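Local coordinates for protein putative glycoside hydrolase (Bacteroides ovatus, PDB 4ONZ) that is a putative glycoside hydrolase, built mainly of β-strands in a β-propeller fold, whose function has not been established, at residues K142-L146 with N173-S179; H207-A211 with L230-P236. One frame throughout, in Å; residues are numbered along the deposited sequence. Where two conformers were deposited one is given.

Contact 1 of 2, residues K142-L146 with N173-S179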
loop_
_atom_site.group_PDB
_atom_site.type_symbol
_atom_site.label_atom_id
_atom_site.label_comp_id
_atom_site.label_asym_id
_atom_site.label_seq_id
_atom_site.Cartn_x
_atom_site.Cartn_y
_atom_site.Cartn_z
ATOM N N LYS A 142 6.117 -18.096 -8.749
ATOM C CA LYS A 142 5.298 -18.513 -9.889
ATOM C C LYS A 142 4.255 -17.414 -10.150
ATOM O O LYS A 142 4.167 -16.896 -11.258
ATOM C CB LYS A 142 4.656 -19.889 -9.656
ATOM C CG LYS A 142 5.678 -21.026 -9.668
ATOM C CD LYS A 142 5.054 -22.408 -9.543
ATOM C CE LYS A 142 6.098 -23.499 -9.762
ATOM N NZ LYS A 142 5.527 -24.870 -9.667
ATOM N N LYS A 143 3.490 -17.058 -9.117
ATOM C CA LYS A 143 2.481 -15.999 -9.200
ATOM C C LYS A 143 2.551 -15.097 -7.964
ATOM O O LYS A 143 2.769 -15.571 -6.849
ATOM C CB LYS A 143 1.070 -16.596 -9.306
ATOM C CG LYS A 143 0.726 -17.262 -10.635
ATOM C CD LYS A 143 0.521 -16.240 -11.745
ATOM C CE LYS A 143 0.156 -16.890 -13.074
ATOM N NZ LYS A 143 -1.212 -17.479 -13.106
ATOM N N ALA A 144 2.381 -13.797 -8.177
ATOM C CA ALA A 144 2.317 -12.820 -7.102
ATOM C C ALA A 144 0.800 -12.714 -6.897
ATOM O O ALA A 144 0.058 -12.463 -7.867
ATOM C CB ALA A 144 2.908 -11.502 -7.536
ATOM N N ARG A 145 0.332 -12.949 -5.669
ATOM C CA ARG A 145 -1.112 -12.998 -5.398
ATOM C C ARG A 145 -1.506 -12.266 -4.116
ATOM O O ARG A 145 -0.838 -12.376 -3.101
ATOM C CB ARG A 145 -1.589 -14.466 -5.338
ATOM C CG ARG A 145 -1.344 -15.269 -6.622
ATOM C CD ARG A 145 -1.792 -16.723 -6.510
ATOM N NE ARG A 145 -0.871 -17.497 -5.681
ATOM C CZ ARG A 145 -1.012 -18.785 -5.391
ATOM N NH1 ARG A 145 -2.055 -19.474 -5.841
ATOM N NH2 ARG A 145 -0.098 -19.385 -4.634
ATOM N N LEU A 146 -2.592 -11.506 -4.198
ATOM C CA LEU A 146 -3.078 -10.734 -3.071
ATOM C C LEU A 146 -3.508 -11.667 -1.927
ATOM O O LEU A 146 -4.300 -12.600 -2.135
ATOM C CB LEU A 146 -4.221 -9.837 -3.529
ATOM C CG LEU A 146 -4.695 -8.740 -2.586
ATOM C CD1 LEU A 146 -3.570 -7.783 -2.210
ATOM C CD2 LEU A 146 -5.831 -7.983 -3.255
ATOM N N ASN A 173 -8.066 -17.757 -8.049
ATOM C CA ASN A 173 -7.136 -18.253 -7.026
ATOM C C ASN A 173 -5.688 -18.415 -7.521
ATOM O O ASN A 173 -4.800 -18.690 -6.721
ATOM C CB ASN A 173 -7.667 -19.521 -6.321
ATOM C CG ASN A 173 -7.601 -20.777 -7.176
ATOM O OD1 ASN A 173 -7.062 -20.791 -8.286
ATOM N ND2 ASN A 173 -8.158 -21.863 -6.641
ATOM N N ASN A 174 -5.449 -18.260 -8.828
ATOM C CA ASN A 174 -4.076 -18.256 -9.336
ATOM C C ASN A 174 -3.822 -17.057 -10.253
ATOM O O ASN A 174 -2.890 -17.056 -11.077
ATOM C CB ASN A 174 -3.661 -19.584 -9.992
ATOM C CG ASN A 174 -2.157 -19.811 -9.924
ATOM O OD1 ASN A 174 -1.503 -19.397 -8.960
ATOM N ND2 ASN A 174 -1.601 -20.496 -10.925
ATOM N N LEU A 175 -4.640 -16.021 -10.069
ATOM C CA LEU A 175 -4.490 -14.760 -10.766
ATOM C C LEU A 175 -3.309 -13.981 -10.177
ATOM O O LEU A 175 -3.228 -13.806 -8.948
ATOM C CB LEU A 175 -5.750 -13.891 -10.573
ATOM C CG LEU A 175 -5.682 -12.473 -11.162
ATOM C CD1 LEU A 175 -5.665 -12.522 -12.685
ATOM C CD2 LEU A 175 -6.818 -11.586 -10.674
ATOM N N PHE A 176 -2.418 -13.497 -11.041
ATOM C CA PHE A 176 -1.324 -12.607 -10.638
ATOM C C PHE A 176 -1.992 -11.274 -10.270
ATOM O O PHE A 176 -2.650 -10.649 -11.099
ATOM C CB PHE A 176 -0.348 -12.426 -11.804
ATOM C CG PHE A 176 0.951 -11.753 -11.442
ATOM C CD1 PHE A 176 0.996 -10.392 -11.172
ATOM C CD2 PHE A 176 2.148 -12.479 -11.447
ATOM C CE1 PHE A 176 2.198 -9.773 -10.861
ATOM C CE2 PHE A 176 3.353 -11.864 -11.155
ATOM C CZ PHE A 176 3.373 -10.507 -10.850
ATOM N N CYS A 177 -1.852 -10.857 -9.016
ATOM C CA CYS A 177 -2.481 -9.634 -8.536
ATOM C C CYS A 177 -1.809 -9.127 -7.268
ATOM O O CYS A 177 -1.154 -9.882 -6.540
ATOM C CB CYS A 177 -3.986 -9.838 -8.301
ATOM S SG CYS A 177 -4.427 -11.179 -7.170
ATOM N N LYS A 178 -1.973 -7.834 -7.024
ATOM C CA LYS A 178 -1.358 -7.171 -5.883
ATOM C C LYS A 178 -2.004 -5.812 -5.638
ATOM O O LYS A 178 -2.828 -5.363 -6.438
ATOM C CB LYS A 178 0.135 -6.968 -6.141
ATOM C CG LYS A 178 0.452 -6.189 -7.403
ATOM C CD LYS A 178 1.940 -5.962 -7.619
ATOM C CE LYS A 178 2.731 -7.249 -7.740
ATOM N NZ LYS A 178 4.155 -6.929 -8.020
ATOM N N SER A 179 -1.629 -5.203 -4.510
ATOM C CA SER A 179 -2.011 -3.840 -4.142
ATOM C C SER A 179 -3.494 -3.630 -3.844
ATOM O O SER A 179 -4.261 -3.175 -4.708
ATOM C CB SER A 179 -1.520 -2.874 -5.218
ATOM O OG SER A 179 -0.158 -3.155 -5.552
HETATM O O HOH W 1 -2.422 -14.428 -13.862
#
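Where this loop passes the start of a β-strand, one main-chain hydrogen bond is supplemented by bonds from side chains. Residues 173-179 cross 142-146 obliquely, the register rising on both, with Ala144, Arg145 and Leu146 nearest to Phe176, Cys177 and Lys178. The backbone bond is short, Cys177 N to Ala144 O at 2.7 Å, and Phe176 CA makes a CA-H...O contact of 3.1 Å with that same Ala144 O. Leu146 N instead donates to the thiol, reaching Cys177 SG at 3.5 Å. Two basic side chains then bind loop carbonyls: Lys143 NZ lies 2.7 Å from Asn174 O, and Arg145 NH1 lies 3.0 Å from Asn173 O. The apolar share is a CH-pi contact, Ala144 CB sitting over the face of the Phe176 ring, 3.5 Å from Phe176 CZ. The arrangement belongs to a β-propeller: it joins the third strand of one four-stranded blade to the connection entering strand 180-187 of the next.

Contact 2 of 2, residues H207-A211 with L230-P236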
loop_
_atom_site.group_PDB
_atom_site.type_symbol
_atom_site.label_atom_id
_atom_site.label_comp_id
_atom_site.label_asym_id
_atom_site.label_seq_id
_atom_site.Cartn_x
_atom_site.Cartn_y
_atom_site.Cartn_z
ATOM N N HIS A 207 -1.946 -3.024 -12.993
ATOM C CA HIS A 207 -2.102 -2.601 -14.389
ATOM C C HIS A 207 -3.396 -1.852 -14.681
ATOM O O HIS A 207 -3.558 -1.276 -15.755
ATOM C CB HIS A 207 -1.993 -3.797 -15.330
ATOM C CG HIS A 207 -0.654 -4.450 -15.302
ATOM N ND1 HIS A 207 0.355 -4.119 -16.181
ATOM C CD2 HIS A 207 -0.149 -5.404 -14.487
ATOM C CE1 HIS A 207 1.423 -4.852 -15.913
ATOM N NE2 HIS A 207 1.144 -5.636 -14.886
ATOM N N ALA A 208 -4.325 -1.921 -13.743
ATOM C CA ALA A 208 -5.583 -1.209 -13.813
ATOM C C ALA A 208 -6.085 -1.141 -12.388
ATOM O O ALA A 208 -5.600 -1.870 -11.532
ATOM C CB ALA A 208 -6.573 -1.958 -14.674
ATOM N N ILE A 209 -7.046 -0.271 -12.132
ATOM C CA ILE A 209 -7.668 -0.209 -10.825
ATOM C C ILE A 209 -8.992 -0.959 -10.936
ATOM O O ILE A 209 -9.869 -0.585 -11.722
ATOM C CB ILE A 209 -7.937 1.228 -10.353
ATOM C CG1 ILE A 209 -6.640 2.045 -10.287
ATOM C CG2 ILE A 209 -8.660 1.222 -9.004
ATOM C CD1 ILE A 209 -5.642 1.607 -9.244
ATOM N N TYR A 210 -9.104 -2.021 -10.147
ATOM C CA TYR A 210 -10.295 -2.835 -10.048
ATOM C C TYR A 210 -10.907 -2.635 -8.670
ATOM O O TYR A 210 -10.410 -1.838 -7.867
ATOM C CB TYR A 210 -9.943 -4.310 -10.182
ATOM C CG TYR A 210 -9.186 -4.694 -11.430
ATOM C CD1 TYR A 210 -9.853 -4.928 -12.618
ATOM C CD2 TYR A 210 -7.811 -4.883 -11.407
ATOM C CE1 TYR A 210 -9.175 -5.305 -13.761
ATOM C CE2 TYR A 210 -7.126 -5.268 -12.551
ATOM C CZ TYR A 210 -7.819 -5.481 -13.724
ATOM O OH TYR A 210 -7.155 -5.862 -14.880
ATOM N N ALA A 211 -11.969 -3.385 -8.391
ATOM C CA ALA A 211 -12.639 -3.337 -7.109
ATOM C C ALA A 211 -13.030 -4.736 -6.650
ATOM O O ALA A 211 -13.059 -5.687 -7.442
ATOM C CB ALA A 211 -13.861 -2.441 -7.178
ATOM N N LEU A 230 -13.229 -8.884 -15.306
ATOM C CA LEU A 230 -12.860 -7.941 -14.245
ATOM C C LEU A 230 -13.161 -6.533 -14.729
ATOM O O LEU A 230 -12.718 -6.137 -15.815
ATOM C CB LEU A 230 -11.376 -8.061 -13.915
ATOM C CG LEU A 230 -10.931 -9.389 -13.312
ATOM C CD1 LEU A 230 -9.412 -9.499 -13.307
ATOM C CD2 LEU A 230 -11.513 -9.527 -11.913
HETATM N N MSE A 231 -13.895 -5.771 -13.923
HETATM C CA MSE A 231 -14.263 -4.413 -14.288
HETATM C C MSE A 231 -13.178 -3.427 -13.947
HETATM O O MSE A 231 -12.842 -3.247 -12.773
HETATM C CB MSE A 231 -15.522 -4.011 -13.529
HETATM C CG MSE A 231 -15.926 -2.602 -13.946
HETATM SE SE MSE A 231 -17.608 -2.098 -13.077
HETATM C CE MSE A 231 -16.861 -1.788 -11.295
ATOM N N LYS A 232 -12.639 -2.755 -14.965
ATOM C CA LYS A 232 -11.594 -1.752 -14.755
ATOM C C LYS A 232 -12.230 -0.394 -14.521
ATOM O O LYS A 232 -13.085 0.041 -15.297
ATOM C CB LYS A 232 -10.663 -1.659 -15.961
ATOM C CG LYS A 232 -9.898 -2.928 -16.252
ATOM C CD LYS A 232 -9.073 -2.796 -17.516
ATOM C CE LYS A 232 -8.321 -4.087 -17.770
ATOM N NZ LYS A 232 -7.432 -3.998 -18.955
ATOM N N ILE A 233 -11.804 0.269 -13.452
ATOM C CA ILE A 233 -12.279 1.598 -13.112
ATOM C C ILE A 233 -11.451 2.643 -13.854
ATOM O O ILE A 233 -12.005 3.581 -14.414
ATOM C CB ILE A 233 -12.239 1.813 -11.596
ATOM C CG1 ILE A 233 -13.167 0.777 -10.942
ATOM C CG2 ILE A 233 -12.668 3.233 -11.261
ATOM C CD1 ILE A 233 -13.213 0.841 -9.434
ATOM N N ILE A 234 -10.126 2.505 -13.792
ATOM C CA ILE A 234 -9.208 3.297 -14.610
ATOM C C ILE A 234 -8.082 2.391 -15.078
ATOM O O ILE A 234 -7.897 1.280 -14.559
ATOM C CB ILE A 234 -8.606 4.534 -13.916
ATOM C CG1 ILE A 234 -7.823 4.151 -12.652
ATOM C CG2 ILE A 234 -9.705 5.547 -13.623
ATOM C CD1 ILE A 234 -6.890 5.249 -12.199
ATOM N N GLN A 235 -7.361 2.866 -16.084
ATOM C CA GLN A 235 -6.228 2.151 -16.633
ATOM C C GLN A 235 -5.201 3.168 -17.121
ATOM O O GLN A 235 -5.446 4.377 -17.066
ATOM C CB GLN A 235 -6.672 1.163 -17.718
ATOM C CG GLN A 235 -7.521 1.755 -18.819
ATOM C CD GLN A 235 -8.266 0.675 -19.576
ATOM O OE1 GLN A 235 -9.472 0.529 -19.421
ATOM N NE2 GLN A 235 -7.542 -0.128 -20.346
ATOM N N PRO A 236 -4.031 2.692 -17.552
ATOM C CA PRO A 236 -2.975 3.608 -17.977
ATOM C C PRO A 236 -3.309 4.475 -19.181
ATOM O O PRO A 236 -4.106 4.080 -20.036
ATOM C CB PRO A 236 -1.807 2.669 -18.274
ATOM C CG PRO A 236 -2.045 1.514 -17.370
ATOM C CD PRO A 236 -3.520 1.321 -17.378
HETATM O O HOH W 2 -4.992 -2.124 -18.317
HETATM O O HOH W 3 -13.372 -4.802 -10.585
#
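Tyr210 gives up more area here than any other residue, although its CA-to-CB bond points away from 230-236. With chi1 at -56° (m) the ring is carried back to the loop: Tyr210 CE1 comes within 3.5 Å of both Leu230 CB and Lys232 CG, Leu230 CD1 lies over one face, and Met231 O meets the ring edge at 3.4 Å from Tyr210 CD1. The same ring stacks with Trp204 in the neighbouring strand 200-204, so the tyrosine joins loop and sheet.

Ile209, next in area, holds the main chains together. Its N donates to Ile234 O (3.0 Å), and its O accepts from Ile233 N (2.7 Å), both nearly straight. The loop passes roughly antiparallel (134° end to end) beside the lead-in to strand 210-214, the third strand of a propeller blade, and is part of the connection that leads on to strand 245-255 in the following blade. Beyond the bonds, Ile209 CG1 packs against Ile234 CG1 at 3.4 Å, and the side chain of Ile209 also touches Thr246 and Cys248 of strand 245-255.

Ile233 departs from an extended conformation (psi -49°), and the turn this makes in the loop goes with an Ile234 N that is buried without a partner in the model. From Ile233 the CD1 methyl reaches Ala211 CB at 4.0 Å, and the side chain extends this apolar patch to Tyr203 and Val296. Water fills in at both ends: one molecule links His207 O and Lys232 NZ, each at 3.1 Å, and another lies 3.0 Å from Ala211 N and 2.7 Å from Met231 O.

Contacts 1 and 2 occupy corresponding places in successive blades: each sets the start of a blade's third strand against the connection leading to the next blade, though the crossing is oblique in contact 1 and nearer antiparallel in contact 2. Their centres lie about 15 Å apart, and they touch through Leu175 CD2 and Leu230 CD1, at 4.2 Å. Trp204 of strand 200-204 ties them further, since Leu175 and Cys177 from contact 1 and Leu230 and Tyr210 from contact 2 all meet it. In contact 1 the side chain of Lys178 lies about 5 Å from a bound unknown ligand, probably from the crystallisation liquor but possibly marking a pocket; neighbouring Ser179 OG is hydrogen-bonded to Glu247.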